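Local atomic coordinates of vibralactone Cyclase (Boreostereum vibrans, PDB entry 6KD0), a protein that catalyses the cyclization that forms the fused bicyclic beta-lactone of vibralactone, using an alpha/beta-hydrolase fold. Residues Y150-K154 and A190-F196; P167-I173 and F196-L201; A234-S238 and P310-L316; V299-M303 and W336-K340. The contacts are given in a common frame with arbitrary orientation. Residue numbers count along the deposited sequence, not the author numbering.

Contact 1 (Y150-K154 and A190-F196); sequences YAGLK and ARDDPFF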
loop_
_atom_site.group_PDB
_atom_site.type_symbol
_atom_site.label_atom_id
_atom_site.label_comp_id
_atom_site.label_asym_id
_atom_site.label_seq_id
_atom_site.Cartn_x
_atom_site.Cartn_y
_atom_site.Cartn_z
ATOM N N TYR A 150 -6.310 -0.337 11.593
ATOM C CA TYR A 150 -7.180 -1.437 11.993
ATOM C C TYR A 150 -8.540 -0.930 12.449
ATOM O O TYR A 150 -9.573 -1.525 12.127
ATOM C CB TYR A 150 -6.518 -2.242 13.105
ATOM C CG TYR A 150 -7.168 -3.583 13.328
ATOM C CD1 TYR A 150 -7.094 -4.576 12.357
ATOM C CD2 TYR A 150 -7.821 -3.870 14.511
ATOM C CE1 TYR A 150 -7.672 -5.809 12.565
ATOM C CE2 TYR A 150 -8.405 -5.109 14.722
ATOM C CZ TYR A 150 -8.328 -6.061 13.753
ATOM O OH TYR A 150 -8.895 -7.296 13.978
ATOM N N ALA A 151 -8.561 0.141 13.244
ATOM C CA ALA A 151 -9.839 0.722 13.652
ATOM C C ALA A 151 -10.671 1.134 12.436
ATOM O O ALA A 151 -11.892 0.930 12.403
ATOM C CB ALA A 151 -9.592 1.912 14.570
ATOM N N GLY A 152 -10.017 1.709 11.429
ATOM C CA GLY A 152 -10.710 2.072 10.210
ATOM C C GLY A 152 -11.251 0.866 9.480
ATOM O O GLY A 152 -12.339 0.920 8.898
ATOM N N LEU A 153 -10.494 -0.244 9.498
ATOM C CA LEU A 153 -10.937 -1.473 8.838
ATOM C C LEU A 153 -12.175 -2.026 9.532
ATOM O O LEU A 153 -13.135 -2.449 8.872
ATOM C CB LEU A 153 -9.807 -2.506 8.845
ATOM C CG LEU A 153 -10.045 -3.819 8.084
ATOM C CD1 LEU A 153 -10.205 -3.540 6.591
ATOM C CD2 LEU A 153 -8.924 -4.839 8.325
ATOM N N LYS A 154 -12.179 -1.969 10.869
ATOM C CA LYS A 154 -13.344 -2.414 11.622
ATOM C C LYS A 154 -14.541 -1.523 11.340
ATOM O O LYS A 154 -15.662 -2.018 11.139
ATOM C CB LYS A 154 -13.039 -2.433 13.121
ATOM C CG LYS A 154 -12.141 -3.571 13.578
ATOM C CD LYS A 154 -11.938 -3.523 15.102
ATOM C CE LYS A 154 -13.207 -3.930 15.839
ATOM N NZ LYS A 154 -13.065 -3.825 17.329
ATOM N N ALA A 190 -6.754 -9.251 11.587
ATOM C CA ALA A 190 -8.136 -9.531 11.220
ATOM C C ALA A 190 -8.374 -11.028 11.113
ATOM O O ALA A 190 -9.457 -11.517 11.472
ATOM C CB ALA A 190 -8.479 -8.830 9.901
ATOM N N ARG A 191 -7.377 -11.768 10.608
ATOM C CA ARG A 191 -7.496 -13.216 10.565
ATOM C C ARG A 191 -7.782 -13.756 11.950
ATOM O O ARG A 191 -8.655 -14.614 12.125
ATOM C CB ARG A 191 -6.214 -13.837 10.010
ATOM C CG ARG A 191 -6.215 -15.357 10.060
ATOM C CD ARG A 191 -4.805 -15.892 9.904
ATOM N NE ARG A 191 -3.955 -15.410 10.991
ATOM C CZ ARG A 191 -2.627 -15.439 10.983
ATOM N NH1 ARG A 191 -1.975 -15.946 9.946
ATOM N NH2 ARG A 191 -1.951 -14.971 12.025
ATOM N N ASP A 192 -7.098 -13.220 12.957
ATOM C CA ASP A 192 -7.261 -13.786 14.293
ATOM C C ASP A 192 -8.421 -13.197 15.099
ATOM O O ASP A 192 -8.758 -13.730 16.161
ATOM C CB ASP A 192 -5.953 -13.629 15.050
ATOM C CG ASP A 192 -4.828 -14.379 14.378
ATOM O OD1 ASP A 192 -5.136 -15.407 13.709
ATOM O OD2 ASP A 192 -3.662 -13.932 14.478
ATOM N N ASP A 193 -9.078 -12.161 14.607
ATOM C CA ASP A 193 -10.047 -11.428 15.414
ATOM C C ASP A 193 -11.457 -11.922 15.103
ATOM O O ASP A 193 -11.911 -11.784 13.957
ATOM C CB ASP A 193 -9.924 -9.941 15.127
ATOM C CG ASP A 193 -10.750 -9.068 16.065
ATOM O OD1 ASP A 193 -11.650 -9.571 16.768
ATOM O OD2 ASP A 193 -10.490 -7.846 16.094
ATOM N N PRO A 194 -12.190 -12.480 16.078
ATOM C CA PRO A 194 -13.551 -12.949 15.779
ATOM C C PRO A 194 -14.482 -11.843 15.309
ATOM O O PRO A 194 -15.513 -12.154 14.701
ATOM C CB PRO A 194 -14.026 -13.574 17.103
ATOM C CG PRO A 194 -13.096 -13.139 18.136
ATOM C CD PRO A 194 -11.806 -12.718 17.482
ATOM N N PHE A 195 -14.130 -10.567 15.521
ATOM C CA PHE A 195 -14.929 -9.463 14.983
ATOM C C PHE A 195 -15.184 -9.620 13.489
ATOM O O PHE A 195 -16.234 -9.210 12.984
ATOM C CB PHE A 195 -14.231 -8.125 15.226
ATOM C CG PHE A 195 -14.944 -6.953 14.610
ATOM C CD1 PHE A 195 -15.967 -6.317 15.293
ATOM C CD2 PHE A 195 -14.601 -6.495 13.340
ATOM C CE1 PHE A 195 -16.630 -5.236 14.732
ATOM C CE2 PHE A 195 -15.257 -5.423 12.771
ATOM C CZ PHE A 195 -16.276 -4.787 13.472
ATOM N N PHE A 196 -14.220 -10.178 12.766
ATOM C CA PHE A 196 -14.277 -10.276 11.313
ATOM C C PHE A 196 -14.825 -11.610 10.834
ATOM O O PHE A 196 -14.841 -11.844 9.621
ATOM C CB PHE A 196 -12.878 -10.057 10.711
ATOM C CG PHE A 196 -12.439 -8.609 10.706
ATOM C CD1 PHE A 196 -12.895 -7.740 9.733
ATOM C CD2 PHE A 196 -11.603 -8.124 11.695
ATOM C CE1 PHE A 196 -12.508 -6.415 9.739
ATOM C CE2 PHE A 196 -11.208 -6.801 11.709
ATOM C CZ PHE A 196 -11.661 -5.943 10.735
HETATM O O HOH W 1 -10.910 -5.916 17.734
#
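The last part of helix 178-192 and the turn after it pack against helix 144-158. These two helices are neighbours in the alpha/beta-hydrolase fold. The polar part centres on Asp193. Tyr150 OH donates a hydrogen bond to Asp193 OD2 at 2.7 Å, near the plane of the tyrosine ring. Asp193 OD2 also accepts from a water at 2.6 Å, and that water accepts from Lys154 NZ at 3.0 Å. The other carboxylate oxygen, Asp193 OD1, accepts from Phe195 N at 2.9 Å. This is an Asx turn at the start of the 3-10 segment 194-196.

The second kind of contact joins Lys154 to Phe195. Lys154 CE sits 3.6 Å from the centroid of the Phe195 ring, almost on the ring normal, as a CH-pi contact. Lys154 NZ lies 4.6 Å from the centroid of the Phe195 ring, a cation-pi contact.

The rest is apolar. Phe196 CZ meets Leu153 CG at 3.8 Å and Lys154 CG at 3.7 Å. Phe196 CE2 comes within 3.6 Å of Tyr150 CZ. Tyr150 CE1 approaches Ala190 CB at 4.1 Å. Deeper in, Phe196 and Leu153 both touch Phe171 of strand 171-176.

Asp193 thus ties the turn to both Tyr150 and, through water, Lys154. The lysine charge is met by an aromatic face and an indirect carboxylate, with no direct salt bridge to Asp193.

Contact 2 (P167-I173 and F196-L201); sequences PKKGFVI and FANTPL
This contact lies at the edge of a beta-alpha-beta unit of the alpha/beta-hydrolase fold: strand 171-176, helix 178-192 and the parallel neighbour strand 203-207. The loop returning from the helix meets the start of the first strand. Segment 167-173 opens with a 3-10 turn, 167-169, closed by Gly170 N to Pro167 O at 3.0 Å. Gly170 (phi/psi 136/137) leads into the extended residues 171-173. Segment 196-201 is irregular. CA atoms pair Pro167 with Thr199 at 6.0 Å and Phe171 with Leu201 at 5.0 Å. No direct hydrogen bond joins the segments.

Phe196 (chi1 m) sends CE1 to the edge of the Phe171 ring, 4.1 Å from Phe171 CE2. Asn198 offers its carbonyl O to Lys168 CD at 3.4 Å. Thr199 (phi/psi -132/63) places CB 3.9 Å from Pro167 CG, and its O lies 3.4 Å from Phe171 CD2, near the ring plane. Pro200 points its CB away, but its O accepts from a water at 2.8 Å. That water also donates to Pro167 O at 2.8 Å, so it bridges two carbonyls.

Leu201 (chi1 m, chi2 t) packs on Phe171 (chi1 t, chi2 12°) and Ile173. Leu201 CA lies 3.5 Å from Phe171 O in a CA-H...O contact. Leu201 CD1 meets Ile173 CG2 at 3.8 Å. Leu201 CD2 stands exactly over the Phe171 ring, 3.7 Å from the centroid on the ring normal.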
loop_
_atom_site.group_PDB
_atom_site.type_symbol
_atom_site.label_atom_id
_atom_site.label_comp_id
_atom_site.label_asym_id
_atom_site.label_seq_id
_atom_site.Cartn_x
_atom_site.Cartn_y
_atom_site.Cartn_z
ATOM N N PRO A 167 -19.336 -6.029 2.442
ATOM C CA PRO A 167 -18.099 -6.818 2.377
ATOM C C PRO A 167 -18.336 -8.272 2.031
ATOM O O PRO A 167 -17.393 -8.952 1.609
ATOM C CB PRO A 167 -17.497 -6.654 3.780
ATOM C CG PRO A 167 -18.617 -6.247 4.656
ATOM C CD PRO A 167 -19.602 -5.501 3.787
ATOM N N LYS A 168 -19.565 -8.776 2.189
ATOM C CA LYS A 168 -19.880 -10.113 1.702
ATOM C C LYS A 168 -19.778 -10.201 0.190
ATOM O O LYS A 168 -19.614 -11.303 -0.338
ATOM C CB LYS A 168 -21.287 -10.533 2.132
ATOM C CG LYS A 168 -21.538 -10.489 3.629
ATOM C CD LYS A 168 -20.983 -11.701 4.344
ATOM C CE LYS A 168 -21.882 -12.914 4.157
ATOM N NZ LYS A 168 -21.118 -14.113 3.705
ATOM N N LYS A 169 -19.870 -9.070 -0.510
ATOM C CA LYS A 169 -19.671 -9.054 -1.951
ATOM C C LYS A 169 -18.199 -8.999 -2.336
ATOM O O LYS A 169 -17.880 -9.057 -3.528
ATOM C CB LYS A 169 -20.423 -7.868 -2.558
ATOM C CG LYS A 169 -21.914 -7.915 -2.237
ATOM C CD LYS A 169 -22.722 -7.018 -3.155
ATOM C CE LYS A 169 -24.219 -7.294 -3.013
ATOM N NZ LYS A 169 -25.006 -6.454 -3.983
ATOM N N GLY A 170 -17.305 -8.941 -1.359
ATOM C CA GLY A 170 -15.894 -8.780 -1.625
ATOM C C GLY A 170 -15.359 -7.760 -0.655
ATOM O O GLY A 170 -16.005 -6.738 -0.417
ATOM N N PHE A 171 -14.182 -8.032 -0.093
ATOM C CA PHE A 171 -13.607 -7.192 0.951
ATOM C C PHE A 171 -12.090 -7.298 0.781
ATOM O O PHE A 171 -11.461 -8.221 1.294
ATOM C CB PHE A 171 -14.087 -7.639 2.329
ATOM C CG PHE A 171 -13.727 -6.703 3.448
ATOM C CD1 PHE A 171 -13.239 -5.434 3.196
ATOM C CD2 PHE A 171 -13.887 -7.106 4.771
ATOM C CE1 PHE A 171 -12.907 -4.591 4.252
ATOM C CE2 PHE A 171 -13.561 -6.273 5.817
ATOM C CZ PHE A 171 -13.071 -5.013 5.557
ATOM N N VAL A 172 -11.525 -6.358 0.025
ATOM C CA VAL A 172 -10.117 -6.381 -0.359
ATOM C C VAL A 172 -9.385 -5.272 0.383
ATOM O O VAL A 172 -9.810 -4.109 0.350
ATOM C CB VAL A 172 -9.954 -6.222 -1.884
ATOM C CG1 VAL A 172 -8.475 -6.060 -2.248
ATOM C CG2 VAL A 172 -10.551 -7.423 -2.598
ATOM N N ILE A 173 -8.275 -5.612 1.029
ATOM C CA ILE A 173 -7.428 -4.585 1.633
ATOM C C ILE A 173 -6.214 -4.388 0.744
ATOM O O ILE A 173 -5.651 -5.346 0.196
ATOM C CB ILE A 173 -7.023 -4.938 3.076
ATOM C CG1 ILE A 173 -6.305 -3.751 3.717
ATOM C CG2 ILE A 173 -6.137 -6.195 3.108
ATOM C CD1 ILE A 173 -6.173 -3.873 5.194
ATOM N N PHE A 196 -14.220 -10.178 12.766
ATOM C CA PHE A 196 -14.277 -10.276 11.313
ATOM C C PHE A 196 -14.825 -11.610 10.834
ATOM O O PHE A 196 -14.841 -11.844 9.621
ATOM C CB PHE A 196 -12.878 -10.057 10.711
ATOM C CG PHE A 196 -12.439 -8.609 10.706
ATOM C CD1 PHE A 196 -12.895 -7.740 9.733
ATOM C CD2 PHE A 196 -11.603 -8.124 11.695
ATOM C CE1 PHE A 196 -12.508 -6.415 9.739
ATOM C CE2 PHE A 196 -11.208 -6.801 11.709
ATOM C CZ PHE A 196 -11.661 -5.943 10.735
ATOM N N ALA A 197 -15.259 -12.485 11.754
ATOM C CA ALA A 197 -15.676 -13.837 11.382
ATOM C C ALA A 197 -16.715 -13.820 10.267
ATOM O O ALA A 197 -16.637 -14.609 9.319
ATOM C CB ALA A 197 -16.227 -14.579 12.601
ATOM N N ASN A 198 -17.692 -12.920 10.361
ATOM C CA ASN A 198 -18.778 -12.865 9.391
ATOM C C ASN A 198 -18.485 -11.981 8.185
ATOM O O ASN A 198 -19.215 -12.062 7.196
ATOM C CB ASN A 198 -20.058 -12.358 10.054
ATOM C CG ASN A 198 -20.561 -13.306 11.113
ATOM O OD1 ASN A 198 -20.189 -14.490 11.132
ATOM N ND2 ASN A 198 -21.389 -12.794 12.023
ATOM N N THR A 199 -17.486 -11.105 8.265
ATOM C CA THR A 199 -17.087 -10.240 7.152
ATOM C C THR A 199 -15.572 -10.319 6.977
ATOM O O THR A 199 -14.862 -9.325 7.149
ATOM C CB THR A 199 -17.544 -8.796 7.387
ATOM O OG1 THR A 199 -16.861 -8.253 8.532
ATOM C CG2 THR A 199 -19.059 -8.732 7.618
ATOM N N PRO A 200 -15.042 -11.496 6.645
ATOM C CA PRO A 200 -13.592 -11.639 6.532
ATOM C C PRO A 200 -13.067 -10.919 5.304
ATOM O O PRO A 200 -13.778 -10.706 4.316
ATOM C CB PRO A 200 -13.388 -13.153 6.397
ATOM C CG PRO A 200 -14.629 -13.598 5.683
ATOM C CD PRO A 200 -15.736 -12.750 6.297
ATOM N N LEU A 201 -11.786 -10.565 5.372
ATOM C CA LEU A 201 -11.095 -10.099 4.178
ATOM C C LEU A 201 -11.122 -11.203 3.131
ATOM O O LEU A 201 -10.946 -12.378 3.457
ATOM C CB LEU A 201 -9.652 -9.723 4.513
ATOM C CG LEU A 201 -9.479 -8.433 5.313
ATOM C CD1 LEU A 201 -8.010 -8.258 5.725
ATOM C CD2 LEU A 201 -9.926 -7.229 4.487
HETATM O O HOH W 2 -16.485 -10.662 3.617
#

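Contact 3 (A234-S238 and P310-L316); sequences APLLS and PHAFHML
Two type II beta turns meet here, Ala234 to Leu237 and Pro310 to Phe313. The CA atoms of Pro235 and Pro310 are 5.8 Å apart, those of Leu236 and His311 6.3 Å. Ala234 (phi/psi -69/151) begins the first turn. Pro235 (-52/142) sets its O 3.2 Å from Pro310 CB and its CB 4.0 Å from Pro310 CB. A water donates to Pro235 O at 2.7 Å and accepts from His311 N at 2.9 Å.

Leu236 has positive phi (73/-17) and rotamer m, t. Leu236 CD1 meets Pro310 CG at 3.7 Å and His311 O at 3.4 Å. Leu236 CD2 meets Leu316 CD2 at 3.6 Å. Leu237 is extended (-158/111), with rotamer t, p. Leu237 CD2 covers one face of the His311 ring, 3.8 Å from the centroid. Ser238 is the N-cap of helix 239-249.

In the second turn, Phe313 N hydrogen-bonds to Pro310 O at 3.1 Å, and Ala312 (65/26) is at the N-cap position of helix 313-316. His311 (chi1 t, chi2 91°) hydrogen-bonds through ND1 to Asp281 and through NE2 to Ser177. This geometry is consistent with the Ser-His-Asp catalytic triad of an alpha/beta hydrolase, with the histidine on a loop after the last sheet strand.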
loop_
_atom_site.group_PDB
_atom_site.type_symbol
_atom_site.label_atom_id
_atom_site.label_comp_id
_atom_site.label_asym_id
_atom_site.label_seq_id
_atom_site.Cartn_x
_atom_site.Cartn_y
_atom_site.Cartn_z
ATOM N N ALA A 234 19.568 3.796 -4.535
ATOM C CA ALA A 234 18.622 3.785 -5.640
ATOM C C ALA A 234 17.844 5.100 -5.688
ATOM O O ALA A 234 17.640 5.749 -4.659
ATOM C CB ALA A 234 17.651 2.616 -5.517
ATOM N N PRO A 235 17.403 5.515 -6.874
ATOM C CA PRO A 235 16.521 6.680 -6.957
ATOM C C PRO A 235 15.321 6.532 -6.031
ATOM O O PRO A 235 14.777 5.437 -5.850
ATOM C CB PRO A 235 16.091 6.686 -8.429
ATOM C CG PRO A 235 17.168 5.948 -9.146
ATOM C CD PRO A 235 17.609 4.886 -8.190
ATOM N N LEU A 236 14.926 7.658 -5.430
ATOM C CA LEU A 236 13.676 7.849 -4.695
ATOM C C LEU A 236 13.648 7.142 -3.340
ATOM O O LEU A 236 12.804 7.468 -2.515
ATOM C CB LEU A 236 12.451 7.403 -5.526
ATOM C CG LEU A 236 12.246 8.028 -6.910
ATOM C CD1 LEU A 236 10.966 7.499 -7.522
ATOM C CD2 LEU A 236 12.214 9.558 -6.839
ATOM N N LEU A 237 14.536 6.177 -3.088
ATOM C CA LEU A 237 14.606 5.563 -1.763
ATOM C C LEU A 237 15.972 4.930 -1.542
ATOM O O LEU A 237 16.305 3.924 -2.175
ATOM C CB LEU A 237 13.508 4.510 -1.571
ATOM C CG LEU A 237 13.519 3.851 -0.185
ATOM C CD1 LEU A 237 13.214 4.880 0.920
ATOM C CD2 LEU A 237 12.522 2.674 -0.123
ATOM N N SER A 238 16.760 5.508 -0.647
ATOM C CA SER A 238 18.069 4.988 -0.298
ATOM C C SER A 238 17.956 4.152 0.973
ATOM O O SER A 238 16.967 4.240 1.704
ATOM C CB SER A 238 19.055 6.140 -0.111
ATOM O OG SER A 238 18.682 6.939 1.003
ATOM N N PRO A 310 12.471 2.429 -9.753
ATOM C CA PRO A 310 12.591 2.593 -8.304
ATOM C C PRO A 310 11.248 2.537 -7.573
ATOM O O PRO A 310 10.160 2.537 -8.152
ATOM C CB PRO A 310 13.217 3.980 -8.185
ATOM C CG PRO A 310 12.617 4.723 -9.323
ATOM C CD PRO A 310 12.588 3.723 -10.454
ATOM N N HIS A 311 11.372 2.505 -6.252
ATOM C CA HIS A 311 10.260 2.582 -5.308
ATOM C C HIS A 311 9.334 3.752 -5.619
ATOM O O HIS A 311 9.761 4.912 -5.635
ATOM C CB HIS A 311 10.853 2.728 -3.909
ATOM C CG HIS A 311 9.890 2.488 -2.789
ATOM N ND1 HIS A 311 9.706 1.245 -2.224
ATOM C CD2 HIS A 311 9.121 3.344 -2.080
ATOM C CE1 HIS A 311 8.852 1.342 -1.220
ATOM N NE2 HIS A 311 8.481 2.605 -1.114
ATOM N N ALA A 312 8.066 3.441 -5.878
ATOM C CA ALA A 312 7.019 4.441 -6.080
ATOM C C ALA A 312 7.231 5.287 -7.324
ATOM O O ALA A 312 6.771 6.438 -7.365
ATOM C CB ALA A 312 6.887 5.377 -4.876
ATOM N N PHE A 313 7.938 4.754 -8.330
ATOM C CA PHE A 313 8.156 5.513 -9.559
ATOM C C PHE A 313 6.842 5.861 -10.242
ATOM O O PHE A 313 6.772 6.864 -10.957
ATOM C CB PHE A 313 9.043 4.733 -10.522
ATOM C CG PHE A 313 8.274 3.765 -11.375
ATOM C CD1 PHE A 313 7.899 2.528 -10.871
ATOM C CD2 PHE A 313 7.901 4.104 -12.667
ATOM C CE1 PHE A 313 7.172 1.636 -11.656
ATOM C CE2 PHE A 313 7.173 3.224 -13.445
ATOM C CZ PHE A 313 6.809 1.992 -12.939
ATOM N N HIS A 314 5.789 5.047 -10.048
ATOM C CA HIS A 314 4.522 5.334 -10.709
ATOM C C HIS A 314 3.763 6.484 -10.066
ATOM O O HIS A 314 2.877 7.048 -10.708
ATOM C CB HIS A 314 3.650 4.068 -10.788
ATOM C CG HIS A 314 2.820 3.788 -9.573
ATOM N ND1 HIS A 314 3.364 3.385 -8.371
ATOM C CD2 HIS A 314 1.478 3.790 -9.395
ATOM C CE1 HIS A 314 2.394 3.181 -7.500
ATOM N NE2 HIS A 314 1.240 3.421 -8.094
ATOM N N MET A 315 4.088 6.859 -8.828
ATOM C CA MET A 315 3.462 8.010 -8.184
ATOM C C MET A 315 4.160 9.305 -8.536
ATOM O O MET A 315 3.534 10.371 -8.539
ATOM C CB MET A 315 3.478 7.855 -6.661
ATOM C CG MET A 315 2.709 6.649 -6.146
ATOM S SD MET A 315 0.945 6.706 -6.507
ATOM C CE MET A 315 0.440 8.042 -5.421
ATOM N N LEU A 316 5.443 9.231 -8.830
ATOM C CA LEU A 316 6.202 10.415 -9.186
ATOM C C LEU A 316 6.312 10.626 -10.687
ATOM O O LEU A 316 6.582 11.752 -11.115
ATOM C CB LEU A 316 7.599 10.338 -8.573
ATOM C CG LEU A 316 7.658 10.888 -7.145
ATOM C CD1 LEU A 316 7.035 9.911 -6.110
ATOM C CD2 LEU A 316 9.069 11.250 -6.776
HETATM O O HOH W 3 13.964 2.960 -4.991
#

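Contact 4 (V299-M303 and W336-K340); sequences VETRM and WLFSK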
loop_
_atom_site.group_PDB
_atom_site.type_symbol
_atom_site.label_atom_id
_atom_site.label_comp_id
_atom_site.label_asym_id
_atom_site.label_seq_id
_atom_site.Cartn_x
_atom_site.Cartn_y
_atom_site.Cartn_z
ATOM N N VAL A 299 -0.981 -19.945 1.171
ATOM C CA VAL A 299 -1.885 -18.899 0.711
ATOM C C VAL A 299 -1.698 -18.707 -0.784
ATOM O O VAL A 299 -0.571 -18.743 -1.284
ATOM C CB VAL A 299 -1.619 -17.593 1.480
ATOM C CG1 VAL A 299 -2.438 -16.426 0.894
ATOM C CG2 VAL A 299 -1.925 -17.794 2.964
ATOM N N GLU A 300 -2.809 -18.530 -1.502
ATOM C CA GLU A 300 -2.750 -18.231 -2.927
ATOM C C GLU A 300 -2.195 -16.832 -3.168
ATOM O O GLU A 300 -2.548 -15.872 -2.477
ATOM C CB GLU A 300 -4.123 -18.350 -3.585
ATOM C CG GLU A 300 -4.038 -18.269 -5.125
ATOM C CD GLU A 300 -5.400 -18.247 -5.798
ATOM O OE1 GLU A 300 -6.422 -18.196 -5.082
ATOM O OE2 GLU A 300 -5.449 -18.273 -7.044
ATOM N N THR A 301 -1.396 -16.711 -4.221
ATOM C CA THR A 301 -0.424 -15.641 -4.311
ATOM C C THR A 301 -0.070 -15.379 -5.769
ATOM O O THR A 301 0.032 -16.313 -6.576
ATOM C CB THR A 301 0.793 -16.060 -3.485
ATOM O OG1 THR A 301 0.941 -15.222 -2.338
ATOM C CG2 THR A 301 2.027 -16.117 -4.297
ATOM N N ARG A 302 0.082 -14.100 -6.101
ATOM C CA ARG A 302 0.601 -13.663 -7.389
ATOM C C ARG A 302 1.618 -12.559 -7.158
ATOM O O ARG A 302 1.455 -11.739 -6.257
ATOM C CB ARG A 302 -0.501 -13.176 -8.316
ATOM C CG ARG A 302 -1.360 -14.292 -8.834
ATOM C CD ARG A 302 -2.250 -13.874 -9.979
ATOM N NE ARG A 302 -3.147 -14.973 -10.318
ATOM C CZ ARG A 302 -4.137 -14.914 -11.205
ATOM N NH1 ARG A 302 -4.384 -13.788 -11.872
ATOM N NH2 ARG A 302 -4.887 -15.993 -11.421
ATOM N N MET A 303 2.676 -12.566 -7.954
ATOM C CA MET A 303 3.767 -11.613 -7.851
ATOM C C MET A 303 3.922 -10.950 -9.212
ATOM O O MET A 303 3.763 -11.607 -10.244
ATOM C CB MET A 303 5.051 -12.339 -7.439
ATOM C CG MET A 303 6.363 -11.694 -7.844
ATOM S SD MET A 303 6.729 -10.265 -6.822
ATOM C CE MET A 303 6.597 -10.991 -5.187
ATOM N N TRP A 336 -8.763 -9.262 -10.038
ATOM C CA TRP A 336 -8.550 -10.671 -9.724
ATOM C C TRP A 336 -9.057 -10.989 -8.329
ATOM O O TRP A 336 -9.841 -11.926 -8.135
ATOM C CB TRP A 336 -7.069 -11.024 -9.857
ATOM C CG TRP A 336 -6.736 -12.397 -9.355
ATOM C CD1 TRP A 336 -7.238 -13.588 -9.807
ATOM C CD2 TRP A 336 -5.839 -12.719 -8.284
ATOM N NE1 TRP A 336 -6.694 -14.634 -9.090
ATOM C CE2 TRP A 336 -5.835 -14.128 -8.149
ATOM C CE3 TRP A 336 -5.032 -11.954 -7.438
ATOM C CZ2 TRP A 336 -5.058 -14.786 -7.191
ATOM C CZ3 TRP A 336 -4.265 -12.601 -6.482
ATOM C CH2 TRP A 336 -4.281 -14.011 -6.373
ATOM N N LEU A 337 -8.655 -10.183 -7.345
ATOM C CA LEU A 337 -9.089 -10.432 -5.974
ATOM C C LEU A 337 -10.608 -10.346 -5.833
ATOM O O LEU A 337 -11.228 -11.185 -5.169
ATOM C CB LEU A 337 -8.396 -9.451 -5.033
ATOM C CG LEU A 337 -6.880 -9.627 -4.975
ATOM C CD1 LEU A 337 -6.221 -8.462 -4.201
ATOM C CD2 LEU A 337 -6.516 -10.969 -4.346
ATOM N N PHE A 338 -11.226 -9.340 -6.443
ATOM C CA PHE A 338 -12.675 -9.219 -6.362
ATOM C C PHE A 338 -13.385 -10.325 -7.139
ATOM O O PHE A 338 -14.543 -10.631 -6.832
ATOM C CB PHE A 338 -13.115 -7.842 -6.848
ATOM C CG PHE A 338 -12.949 -6.743 -5.818
ATOM C CD1 PHE A 338 -13.637 -6.783 -4.612
ATOM C CD2 PHE A 338 -12.108 -5.671 -6.064
ATOM C CE1 PHE A 338 -13.494 -5.775 -3.678
ATOM C CE2 PHE A 338 -11.954 -4.654 -5.127
ATOM C CZ PHE A 338 -12.643 -4.708 -3.934
ATOM N N SER A 339 -12.716 -10.951 -8.115
ATOM C CA SER A 339 -13.333 -12.044 -8.862
ATOM C C SER A 339 -13.527 -13.293 -8.021
ATOM O O SER A 339 -14.197 -14.224 -8.478
ATOM C CB SER A 339 -12.507 -12.398 -10.099
ATOM O OG SER A 339 -11.359 -13.144 -9.720
ATOM N N LYS A 340 -12.967 -13.338 -6.813
ATOM C CA LYS A 340 -13.170 -14.471 -5.927
ATOM C C LYS A 340 -14.503 -14.408 -5.190
ATOM O O LYS A 340 -14.886 -15.392 -4.551
ATOM C CB LYS A 340 -11.998 -14.562 -4.956
ATOM C CG LYS A 340 -10.691 -14.698 -5.713
ATOM C CD LYS A 340 -9.555 -15.221 -4.863
ATOM C CE LYS A 340 -8.397 -15.688 -5.742
ATOM N NZ LYS A 340 -8.793 -16.804 -6.649
#
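Helix 321-338 lies beside strand 301-307, an outermost strand of the central sheet, and this contact joins them at the surface. Its main element is a flat stack. The guanidinium of Arg302 lies on Trp336, with centres 3.5 Å apart and planes at 15°. Arg302 CZ is 3.5 Å from the centroid of the Trp336 five-membered ring, a cation-pi contact. Arg302 CD sits 3.9 Å from the centroid of the Trp336 six-membered ring, a CH-pi contact. Arg302 NH2 and Trp336 NE1 are 3.2 Å apart, but both are donors and they form no hydrogen bond.

Glu300 is the acidic partner. Glu300 OE1 accepts a weak hydrogen bond from Lys340 NZ at 3.2 Å, which is also a salt bridge. Glu300 OE2 lies 3.5 Å from Trp336 CZ2, at the ring edge. On the helix side, Trp336 O accepts twice: from Ser339 OG at 2.5 Å and, weakly, from Ser339 N at 3.0 Å. Lys340 N donates to Leu337 O at 3.2 Å. The backbones of Glu300 and Arg302 are hydrogen-bonded to strand 273-278, whose Phe274 also touches Trp336.

The only salt bridge between the segments is thus Glu300 to Lys340, and its hydrogen bond is weak. The Arg302 charge meets the indole face rather than a carboxylate of these segments, and the stacked donors NH2 and NE1 do not satisfy each other.

Contacts 1 and 2 share Phe196 and touch directly. Leu153 CD1 of contact 1 lies 3.4 Å from Phe171 CZ of contact 2, so helix 144-158, strand 171-176 and the loop after helix 178-192 pack together. Contact 2 also meets contact 4: Val172 CG2 is 3.5 Å from Phe338 CE1, and Val172 CG1 is 3.8 Å from Leu337 CD1. Contact 3 holds His311 of the probable catalytic triad and stands apart. Its centre is about 31, 32 and 26 Å from the centres of contacts 1, 2 and 4. Strand 171-176 nevertheless runs from contact 2 toward Ser177, the probable nucleophile, which is hydrogen-bonded to His311.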